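Local coordinates for protein beta-1,4-galactanase (PDB 1HJS) that hydrolyses the (1->4)-beta-D-galactosidic linkages of type I arabinogalactans as a family 53 glycoside hydrolase, at residues A[203-214]-A[237-247]; A[215-224]-A[256-264]. All coordinates share one frame; numbering follows the deposited sequence.

Contact 1: residues A[203-214]-A[237-247]; sequences LSDFDMMGVSFY and WNKEIAVVETN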
loop_
_atom_site.group_PDB
_atom_site.type_symbol
_atom_site.label_atom_id
_atom_site.label_comp_id
_atom_site.label_asym_id
_atom_site.label_seq_id
_atom_site.Cartn_x
_atom_site.Cartn_y
_atom_site.Cartn_z
ATOM N N LEU A 203 6.319 -12.089 -16.634
ATOM C CA LEU A 203 6.995 -11.869 -15.365
ATOM C C LEU A 203 7.867 -10.625 -15.447
ATOM O O LEU A 203 8.029 -9.907 -14.462
ATOM C CB LEU A 203 7.873 -13.070 -14.996
ATOM C CG LEU A 203 7.313 -14.056 -13.970
ATOM C CD1 LEU A 203 8.385 -15.070 -13.621
ATOM C CD2 LEU A 203 6.862 -13.316 -12.716
ATOM N N SER A 204 8.422 -10.376 -16.629
ATOM C CA SER A 204 9.283 -9.219 -16.841
ATOM C C SER A 204 8.521 -7.896 -16.857
ATOM O O SER A 204 9.137 -6.830 -16.833
ATOM C CB SER A 204 10.058 -9.371 -18.151
ATOM O OG SER A 204 9.186 -9.370 -19.268
ATOM N N ASP A 205 7.191 -7.956 -16.897
ATOM C CA ASP A 205 6.391 -6.734 -16.928
ATOM C C ASP A 205 6.294 -6.024 -15.580
ATOM O O ASP A 205 5.958 -4.847 -15.527
ATOM C CB ASP A 205 4.979 -7.005 -17.462
ATOM C CG ASP A 205 4.956 -7.289 -18.961
ATOM O OD1 ASP A 205 5.771 -6.698 -19.703
ATOM O OD2 ASP A 205 4.104 -8.090 -19.403
ATOM N N PHE A 206 6.559 -6.735 -14.489
ATOM C CA PHE A 206 6.517 -6.095 -13.177
ATOM C C PHE A 206 7.723 -6.496 -12.342
ATOM O O PHE A 206 8.418 -7.463 -12.662
ATOM C CB PHE A 206 5.193 -6.378 -12.443
ATOM C CG PHE A 206 4.985 -7.812 -12.059
ATOM C CD1 PHE A 206 4.708 -8.774 -13.022
ATOM C CD2 PHE A 206 5.032 -8.195 -10.720
ATOM C CE1 PHE A 206 4.479 -10.099 -12.660
ATOM C CE2 PHE A 206 4.806 -9.517 -10.344
ATOM C CZ PHE A 206 4.527 -10.473 -11.317
ATOM N N ASP A 207 7.968 -5.753 -11.266
ATOM C CA ASP A 207 9.148 -5.985 -10.443
ATOM C C ASP A 207 8.921 -6.402 -8.998
ATOM O O ASP A 207 9.798 -7.009 -8.380
ATOM C CB ASP A 207 9.989 -4.709 -10.451
ATOM C CG ASP A 207 10.135 -4.126 -11.841
ATOM O OD1 ASP A 207 10.767 -4.787 -12.685
ATOM O OD2 ASP A 207 9.615 -3.015 -12.095
ATOM N N MET A 208 7.754 -6.081 -8.461
ATOM C CA MET A 208 7.483 -6.381 -7.066
ATOM C C MET A 208 6.121 -6.994 -6.796
ATOM O O MET A 208 5.165 -6.784 -7.541
ATOM C CB MET A 208 7.578 -5.099 -6.237
ATOM C CG MET A 208 8.814 -4.267 -6.447
ATOM S SD MET A 208 8.703 -2.752 -5.440
ATOM C CE MET A 208 9.278 -3.368 -3.856
ATOM N N MET A 209 6.054 -7.744 -5.703
ATOM C CA MET A 209 4.816 -8.356 -5.250
ATOM C C MET A 209 4.582 -7.794 -3.862
ATOM O O MET A 209 5.401 -7.987 -2.957
ATOM C CB MET A 209 4.942 -9.877 -5.169
ATOM C CG MET A 209 5.138 -10.544 -6.514
ATOM S SD MET A 209 5.147 -12.336 -6.379
ATOM C CE MET A 209 4.803 -12.770 -8.083
ATOM N N GLY A 210 3.480 -7.074 -3.699
ATOM C CA GLY A 210 3.174 -6.509 -2.399
ATOM C C GLY A 210 1.995 -7.235 -1.784
ATOM O O GLY A 210 1.136 -7.746 -2.501
ATOM N N VAL A 211 1.958 -7.300 -0.459
ATOM C CA VAL A 211 0.856 -7.956 0.223
ATOM C C VAL A 211 0.412 -7.137 1.421
ATOM O O VAL A 211 1.215 -6.426 2.030
ATOM C CB VAL A 211 1.251 -9.355 0.751
ATOM C CG1 VAL A 211 1.709 -10.239 -0.397
ATOM C CG2 VAL A 211 2.348 -9.230 1.804
ATOM N N SER A 212 -0.873 -7.225 1.741
ATOM C CA SER A 212 -1.400 -6.551 2.917
ATOM C C SER A 212 -1.286 -7.615 4.008
ATOM O O SER A 212 -1.407 -8.809 3.726
ATOM C CB SER A 212 -2.873 -6.176 2.731
ATOM O OG SER A 212 -3.052 -5.246 1.677
ATOM N N PHE A 213 -1.029 -7.191 5.239
ATOM C CA PHE A 213 -0.930 -8.125 6.350
ATOM C C PHE A 213 -1.464 -7.454 7.602
ATOM O O PHE A 213 -0.800 -6.597 8.192
ATOM C CB PHE A 213 0.520 -8.567 6.581
ATOM C CG PHE A 213 0.673 -9.554 7.708
ATOM C CD1 PHE A 213 0.169 -10.847 7.588
ATOM C CD2 PHE A 213 1.290 -9.184 8.896
ATOM C CE1 PHE A 213 0.278 -11.760 8.642
ATOM C CE2 PHE A 213 1.406 -10.086 9.959
ATOM C CZ PHE A 213 0.898 -11.377 9.831
ATOM N N TYR A 214 -2.677 -7.843 7.988
ATOM C CA TYR A 214 -3.346 -7.299 9.164
ATOM C C TYR A 214 -3.621 -8.436 10.149
ATOM O O TYR A 214 -3.910 -9.566 9.743
ATOM C CB TYR A 214 -4.659 -6.633 8.754
ATOM C CG TYR A 214 -4.482 -5.325 8.013
ATOM C CD1 TYR A 214 -4.095 -4.167 8.686
ATOM C CD2 TYR A 214 -4.717 -5.242 6.640
ATOM C CE1 TYR A 214 -3.951 -2.956 8.012
ATOM C CE2 TYR A 214 -4.574 -4.030 5.955
ATOM C CZ TYR A 214 -4.195 -2.895 6.650
ATOM O OH TYR A 214 -4.075 -1.688 5.997
ATOM N N TRP A 237 8.582 -17.046 -7.950
ATOM C CA TRP A 237 8.721 -15.984 -8.942
ATOM C C TRP A 237 9.931 -15.053 -8.799
ATOM O O TRP A 237 10.193 -14.236 -9.679
ATOM C CB TRP A 237 7.424 -15.176 -8.985
ATOM C CG TRP A 237 6.250 -16.016 -9.384
ATOM C CD1 TRP A 237 5.996 -16.530 -10.624
ATOM C CD2 TRP A 237 5.205 -16.495 -8.529
ATOM N NE1 TRP A 237 4.860 -17.302 -10.594
ATOM C CE2 TRP A 237 4.355 -17.297 -9.320
ATOM C CE3 TRP A 237 4.906 -16.323 -7.172
ATOM C CZ2 TRP A 237 3.224 -17.932 -8.796
ATOM C CZ3 TRP A 237 3.781 -16.954 -6.652
ATOM C CH2 TRP A 237 2.955 -17.748 -7.465
ATOM N N ASN A 238 10.654 -15.168 -7.689
ATOM C CA ASN A 238 11.863 -14.379 -7.446
ATOM C C ASN A 238 11.715 -12.864 -7.647
ATOM O O ASN A 238 12.619 -12.213 -8.171
ATOM C CB ASN A 238 12.990 -14.901 -8.344
ATOM C CG ASN A 238 14.346 -14.298 -8.005
ATOM O OD1 ASN A 238 15.105 -13.921 -8.897
ATOM N ND2 ASN A 238 14.661 -14.218 -6.719
ATOM N N LYS A 239 10.592 -12.294 -7.213
ATOM C CA LYS A 239 10.373 -10.850 -7.343
ATOM C C LYS A 239 10.658 -10.195 -5.998
ATOM O O LYS A 239 10.685 -10.877 -4.975
ATOM C CB LYS A 239 8.917 -10.559 -7.731
ATOM C CG LYS A 239 8.553 -10.963 -9.151
ATOM C CD LYS A 239 9.393 -10.193 -10.158
ATOM C CE LYS A 239 9.024 -10.551 -11.584
ATOM N NZ LYS A 239 9.868 -9.788 -12.557
ATOM N N GLU A 240 10.889 -8.886 -5.985
ATOM C CA GLU A 240 11.120 -8.216 -4.711
ATOM C C GLU A 240 9.784 -8.275 -3.988
ATOM O O GLU A 240 8.731 -8.184 -4.614
ATOM C CB GLU A 240 11.557 -6.765 -4.912
ATOM C CG GLU A 240 12.938 -6.627 -5.533
ATOM C CD GLU A 240 13.565 -5.270 -5.259
ATOM O OE1 GLU A 240 12.870 -4.251 -5.435
ATOM O OE2 GLU A 240 14.752 -5.228 -4.869
ATOM N N ILE A 241 9.829 -8.428 -2.671
ATOM C CA ILE A 241 8.611 -8.558 -1.883
ATOM C C ILE A 241 8.472 -7.523 -0.774
ATOM O O ILE A 241 9.458 -7.113 -0.161
ATOM C CB ILE A 241 8.552 -9.972 -1.274
ATOM C CG1 ILE A 241 8.367 -10.992 -2.400
ATOM C CG2 ILE A 241 7.454 -10.066 -0.226
ATOM C CD1 ILE A 241 8.661 -12.409 -1.985
ATOM N N ALA A 242 7.237 -7.106 -0.518
ATOM C CA ALA A 242 6.987 -6.129 0.533
ATOM C C ALA A 242 5.597 -6.232 1.138
ATOM O O ALA A 242 4.627 -6.599 0.467
ATOM C CB ALA A 242 7.196 -4.714 -0.008
ATOM N N VAL A 243 5.515 -5.919 2.426
ATOM C CA VAL A 243 4.241 -5.881 3.121
ATOM C C VAL A 243 3.932 -4.401 2.948
ATOM O O VAL A 243 4.601 -3.551 3.536
ATOM C CB VAL A 243 4.394 -6.222 4.616
ATOM C CG1 VAL A 243 3.103 -5.889 5.360
ATOM C CG2 VAL A 243 4.717 -7.711 4.777
ATOM N N VAL A 244 2.940 -4.096 2.122
ATOM C CA VAL A 244 2.602 -2.710 1.829
ATOM C C VAL A 244 1.501 -2.090 2.678
ATOM O O VAL A 244 1.201 -0.906 2.542
ATOM C CB VAL A 244 2.266 -2.558 0.329
ATOM C CG1 VAL A 244 3.444 -3.041 -0.494
ATOM C CG2 VAL A 244 1.027 -3.366 -0.029
ATOM N N GLU A 245 0.908 -2.892 3.554
ATOM C CA GLU A 245 -0.133 -2.417 4.463
ATOM C C GLU A 245 -0.133 -3.293 5.706
ATOM O O GLU A 245 -0.132 -4.517 5.602
ATOM C CB GLU A 245 -1.521 -2.482 3.814
ATOM C CG GLU A 245 -1.872 -1.291 2.928
ATOM C CD GLU A 245 -3.336 -1.274 2.525
ATOM O OE1 GLU A 245 -4.187 -1.686 3.349
ATOM O OE2 GLU A 245 -3.642 -0.834 1.395
ATOM N N THR A 246 -0.111 -2.664 6.876
ATOM C CA THR A 246 -0.160 -3.388 8.141
ATOM C C THR A 246 -0.512 -2.406 9.257
ATOM O O THR A 246 -0.306 -1.193 9.123
ATOM C CB THR A 246 1.179 -4.109 8.457
ATOM O OG1 THR A 246 0.978 -5.053 9.521
ATOM C CG2 THR A 246 2.251 -3.108 8.876
ATOM N N ASN A 247 -1.065 -2.939 10.341
ATOM C CA ASN A 247 -1.491 -2.158 11.502
ATOM C C ASN A 247 -1.341 -3.024 12.753
ATOM O O ASN A 247 -1.319 -4.253 12.667
ATOM C CB ASN A 247 -2.990 -1.827 11.426
ATOM C CG ASN A 247 -3.316 -0.556 10.657
ATOM O OD1 ASN A 247 -4.492 -0.261 10.444
ATOM N ND2 ASN A 247 -2.300 0.202 10.253
HETATM O O HOH W 1 11.995 -7.200 -12.296
#
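With CG anti to the carbonyl carbon in both Tyr214 (chi1 -72°) and Glu245 (chi1 -83°), and Glu245 extended beyond CG, phenol and carboxylate meet at the C-terminal side of the neighbouring parallel strands 208-212 and 240-245 of the TIM barrel. Tyr214 OH donates to Glu245 OE1 at 2.7 Å, on the anti side and 22° out of the carboxylate plane. Glu245, probably the nucleophile, also has a salt bridge from its OE2 to Arg45, so both oxygens are held. Ser212, small and polar on the same face, hydrogen-bonds through OG to Glu135, the likely proton donor. Between the strands, backbone bonds such as Met209 N to Glu240 O (2.9 Å) and Val211 N to Ala242 O keep the parallel register, while glycine at 210 lets Val244 CG1 come within 4.0 Å of its CA. On the opposite sheet face Val211 CG2 packs on Val243 CG2, and the flexible thioether of Met209 brings CE to 3.7 Å from Trp237 CE3. At the N-terminal end Lys239, bent at chi2, turns its ammonium into the 203-206 turn: NZ bonds Leu203 O from above the carbonyl plane and Phe206 O, at 2.7 Å, almost in line with the carbonyl.

Contact 2: residues A[215-224]-A[256-264]; sequences PFYSSSATLS and RYSFPSDVK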
loop_
_atom_site.group_PDB
_atom_site.type_symbol
_atom_site.label_atom_id
_atom_site.label_comp_id
_atom_site.label_asym_id
_atom_site.label_seq_id
_atom_site.Cartn_x
_atom_site.Cartn_y
_atom_site.Cartn_z
ATOM N N PRO A 215 -3.542 -8.151 11.454
ATOM C CA PRO A 215 -3.781 -9.189 12.459
ATOM C C PRO A 215 -5.214 -9.317 12.962
ATOM O O PRO A 215 -5.528 -10.263 13.683
ATOM C CB PRO A 215 -2.840 -8.777 13.579
ATOM C CG PRO A 215 -3.022 -7.267 13.579
ATOM C CD PRO A 215 -2.985 -6.932 12.079
ATOM N N PHE A 216 -6.085 -8.390 12.579
ATOM C CA PHE A 216 -7.451 -8.397 13.087
ATOM C C PHE A 216 -8.611 -8.713 12.147
ATOM O O PHE A 216 -9.741 -8.300 12.409
ATOM C CB PHE A 216 -7.724 -7.064 13.790
ATOM C CG PHE A 216 -7.130 -5.878 13.090
ATOM C CD1 PHE A 216 -7.467 -5.586 11.771
ATOM C CD2 PHE A 216 -6.230 -5.050 13.747
ATOM C CE1 PHE A 216 -6.912 -4.479 11.113
ATOM C CE2 PHE A 216 -5.670 -3.941 13.098
ATOM C CZ PHE A 216 -6.015 -3.659 11.781
ATOM N N TYR A 217 -8.350 -9.447 11.074
ATOM C CA TYR A 217 -9.408 -9.814 10.135
ATOM C C TYR A 217 -9.526 -11.329 10.014
ATOM O O TYR A 217 -10.333 -11.836 9.233
ATOM C CB TYR A 217 -9.139 -9.215 8.755
ATOM C CG TYR A 217 -9.262 -7.711 8.708
ATOM C CD1 TYR A 217 -10.425 -7.074 9.150
ATOM C CD2 TYR A 217 -8.222 -6.918 8.223
ATOM C CE1 TYR A 217 -10.547 -5.689 9.110
ATOM C CE2 TYR A 217 -8.334 -5.530 8.180
ATOM C CZ TYR A 217 -9.497 -4.922 8.624
ATOM O OH TYR A 217 -9.611 -3.555 8.583
ATOM N N SER A 218 -8.716 -12.040 10.794
ATOM C CA SER A 218 -8.697 -13.499 10.779
ATOM C C SER A 218 -7.543 -14.013 11.624
ATOM O O SER A 218 -6.427 -13.504 11.536
ATOM C CB SER A 218 -8.533 -14.019 9.347
ATOM O OG SER A 218 -8.216 -15.405 9.342
ATOM N N SER A 219 -7.811 -15.026 12.441
ATOM C CA SER A 219 -6.777 -15.606 13.290
ATOM C C SER A 219 -5.766 -16.392 12.456
ATOM O O SER A 219 -4.728 -16.817 12.966
ATOM C CB SER A 219 -7.409 -16.528 14.340
ATOM O OG SER A 219 -8.145 -17.566 13.723
ATOM N N SER A 220 -6.067 -16.581 11.176
ATOM C CA SER A 220 -5.167 -17.317 10.289
ATOM C C SER A 220 -3.942 -16.497 9.890
ATOM O O SER A 220 -2.967 -17.043 9.375
ATOM C CB SER A 220 -5.914 -17.758 9.027
ATOM O OG SER A 220 -6.943 -18.687 9.341
ATOM N N ALA A 221 -3.993 -15.191 10.140
ATOM C CA ALA A 221 -2.894 -14.292 9.784
ATOM C C ALA A 221 -1.725 -14.360 10.761
ATOM O O ALA A 221 -1.309 -13.342 11.323
ATOM C CB ALA A 221 -3.411 -12.851 9.690
ATOM N N THR A 222 -1.193 -15.561 10.965
ATOM C CA THR A 222 -0.068 -15.737 11.868
ATOM C C THR A 222 1.220 -15.270 11.202
ATOM O O THR A 222 1.306 -15.189 9.979
ATOM C CB THR A 222 0.122 -17.214 12.257
ATOM O OG1 THR A 222 0.288 -18.001 11.069
ATOM C CG2 THR A 222 -1.082 -17.721 13.037
ATOM N N LEU A 223 2.219 -14.956 12.018
ATOM C CA LEU A 223 3.506 -14.538 11.492
ATOM C C LEU A 223 4.120 -15.742 10.786
ATOM O O LEU A 223 4.847 -15.599 9.801
ATOM C CB LEU A 223 4.409 -14.069 12.631
ATOM C CG LEU A 223 3.903 -12.817 13.355
ATOM C CD1 LEU A 223 4.782 -12.532 14.560
ATOM C CD2 LEU A 223 3.916 -11.632 12.398
ATOM N N SER A 224 3.817 -16.934 11.292
ATOM C CA SER A 224 4.336 -18.159 10.697
ATOM C C SER A 224 3.787 -18.329 9.279
ATOM O O SER A 224 4.528 -18.672 8.359
ATOM C CB SER A 224 3.961 -19.376 11.553
ATOM O OG SER A 224 2.558 -19.514 11.644
ATOM N N ARG A 256 -13.443 -8.157 16.324
ATOM C CA ARG A 256 -14.432 -8.991 15.657
ATOM C C ARG A 256 -13.900 -10.408 15.417
ATOM O O ARG A 256 -14.674 -11.358 15.272
ATOM C CB ARG A 256 -14.833 -8.362 14.326
ATOM C CG ARG A 256 -16.109 -8.941 13.743
ATOM C CD ARG A 256 -16.560 -8.167 12.518
ATOM N NE ARG A 256 -17.826 -8.682 12.011
ATOM C CZ ARG A 256 -18.376 -8.310 10.863
ATOM N NH1 ARG A 256 -17.766 -7.415 10.095
ATOM N NH2 ARG A 256 -19.538 -8.827 10.485
ATOM N N TYR A 257 -12.577 -10.539 15.361
ATOM C CA TYR A 257 -11.942 -11.837 15.156
ATOM C C TYR A 257 -10.868 -12.069 16.206
ATOM O O TYR A 257 -10.304 -11.121 16.753
ATOM C CB TYR A 257 -11.288 -11.920 13.775
ATOM C CG TYR A 257 -12.223 -11.672 12.618
ATOM C CD1 TYR A 257 -12.445 -10.382 12.142
ATOM C CD2 TYR A 257 -12.898 -12.729 12.003
ATOM C CE1 TYR A 257 -13.316 -10.146 11.079
ATOM C CE2 TYR A 257 -13.772 -12.503 10.944
ATOM C CZ TYR A 257 -13.976 -11.211 10.488
ATOM O OH TYR A 257 -14.850 -10.976 9.450
ATOM N N SER A 258 -10.591 -13.335 16.493
ATOM C CA SER A 258 -9.555 -13.676 17.457
ATOM C C SER A 258 -8.224 -13.371 16.773
ATOM O O SER A 258 -8.093 -13.537 15.561
ATOM C CB SER A 258 -9.634 -15.163 17.817
ATOM O OG SER A 258 -10.923 -15.495 18.310
ATOM N N PHE A 259 -7.244 -12.912 17.541
ATOM C CA PHE A 259 -5.941 -12.595 16.973
ATOM C C PHE A 259 -5.129 -13.856 16.700
ATOM O O PHE A 259 -5.352 -14.893 17.325
ATOM C CB PHE A 259 -5.172 -11.660 17.911
ATOM C CG PHE A 259 -5.465 -10.204 17.681
ATOM C CD1 PHE A 259 -6.770 -9.724 17.731
ATOM C CD2 PHE A 259 -4.436 -9.314 17.389
ATOM C CE1 PHE A 259 -7.047 -8.375 17.489
ATOM C CE2 PHE A 259 -4.704 -7.970 17.147
ATOM C CZ PHE A 259 -6.009 -7.499 17.197
ATOM N N PRO A 260 -4.186 -13.788 15.744
ATOM C CA PRO A 260 -3.351 -14.945 15.409
ATOM C C PRO A 260 -2.605 -15.441 16.642
ATOM O O PRO A 260 -2.171 -14.646 17.480
ATOM C CB PRO A 260 -2.413 -14.397 14.337
ATOM C CG PRO A 260 -3.253 -13.352 13.663
ATOM C CD PRO A 260 -3.897 -12.657 14.842
ATOM N N SER A 261 -2.451 -16.756 16.744
ATOM C CA SER A 261 -1.786 -17.361 17.891
ATOM C C SER A 261 -0.397 -16.824 18.229
ATOM O O SER A 261 -0.087 -16.638 19.406
ATOM C CB SER A 261 -1.712 -18.883 17.713
ATOM O OG SER A 261 -0.940 -19.229 16.577
ATOM N N ASP A 262 0.442 -16.567 17.224
ATOM C CA ASP A 262 1.787 -16.081 17.518
ATOM C C ASP A 262 1.959 -14.581 17.743
ATOM O O ASP A 262 3.080 -14.074 17.700
ATOM C CB ASP A 262 2.806 -16.561 16.466
ATOM C CG ASP A 262 2.390 -16.251 15.044
ATOM O OD1 ASP A 262 1.567 -15.337 14.835
ATOM O OD2 ASP A 262 2.913 -16.925 14.126
ATOM N N VAL A 263 0.858 -13.877 17.990
ATOM C CA VAL A 263 0.910 -12.442 18.276
ATOM C C VAL A 263 0.018 -12.123 19.478
ATOM O O VAL A 263 -0.110 -10.965 19.886
ATOM C CB VAL A 263 0.454 -11.580 17.070
ATOM C CG1 VAL A 263 1.396 -11.791 15.895
ATOM C CG2 VAL A 263 -0.975 -11.922 16.686
ATOM N N LYS A 264 -0.582 -13.164 20.052
ATOM C CA LYS A 264 -1.471 -13.013 21.204
ATOM C C LYS A 264 -0.815 -12.430 22.448
ATOM O O LYS A 264 -1.495 -11.880 23.316
ATOM C CB LYS A 264 -2.109 -14.357 21.567
ATOM C CG LYS A 264 -3.415 -14.643 20.848
ATOM C CD LYS A 264 -4.097 -15.867 21.444
ATOM C CE LYS A 264 -5.542 -15.994 20.984
ATOM N NZ LYS A 264 -5.665 -16.255 19.524
HETATM O O HOH W 2 -7.914 -11.563 13.464
HETATM O O HOH W 3 -10.530 -8.636 15.327
HETATM O O HOH W 4 -4.033 -18.514 15.169
#
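Asp262 supplies the direct hydrogen bonds between 215-224 and 256-264, turning its carboxylate to the first turn of helix 223-237. Its OD1 accepts from Leu223 N at 2.9 Å, nearly straight at 170°, and OD2 from Ser224 N at 3.0 Å; both oxygens are met on their syn sides. CG lies between the backbone N and the carbonyl carbon (chi1 53°), a turn that presents the carboxylate to these amides, where its negative charge would suit the positive end of the helix dipole. Thr222, the N-cap residue, meanwhile caps Ala225 N through OG1.

Apolar contacts are few and compact: Phe259 CZ touches Phe216 CB at 3.8 Å, Val263 CG1 meets Leu223 CG, and Pro260 CG packs on Ala221 CB. The same CG lies 3.0 Å from Ala221 O, which is buried without a hydrogen-bond partner; a ring with no N-H cannot provide one.

Two carbonyls stand over rings. Pro215 O lies over one face of Phe259, near the rim, and Tyr217 O sits 3.6 Å above the ring centre of Tyr257.

Waters complete the joint: one bridges Pro215 O, Ser218 N and Ser258 O, a second Phe216 O and Tyr257 N, a third Ser219 O and Ser261 N. The two segments lie in the beta-alpha loops following strands 208-212 and 240-245 of the TIM barrel, 215-224 running into helix 223-237.

In the fold
Both contacts join the same two neighbouring beta-alpha units, at different depths. Contact 1 is largely buried in the barrel wall, where regular backbone bonding aligns strands 208-212 and 240-245 and brings the probable nucleophile to the catalytic end. Contact 2, about 20 Å away between centres, is partly exposed: the loops that continue these strands meet through proline and aromatic packing, bridging waters and a carboxylate at a helix start. Helix 223-237 ties them together, beginning in contact 2 and ending at Trp237 in contact 1. They also touch directly, Asn247 CB lying 3.6 Å from Phe216 CZ, so the outer loop packs against the residues that follow the probable nucleophile.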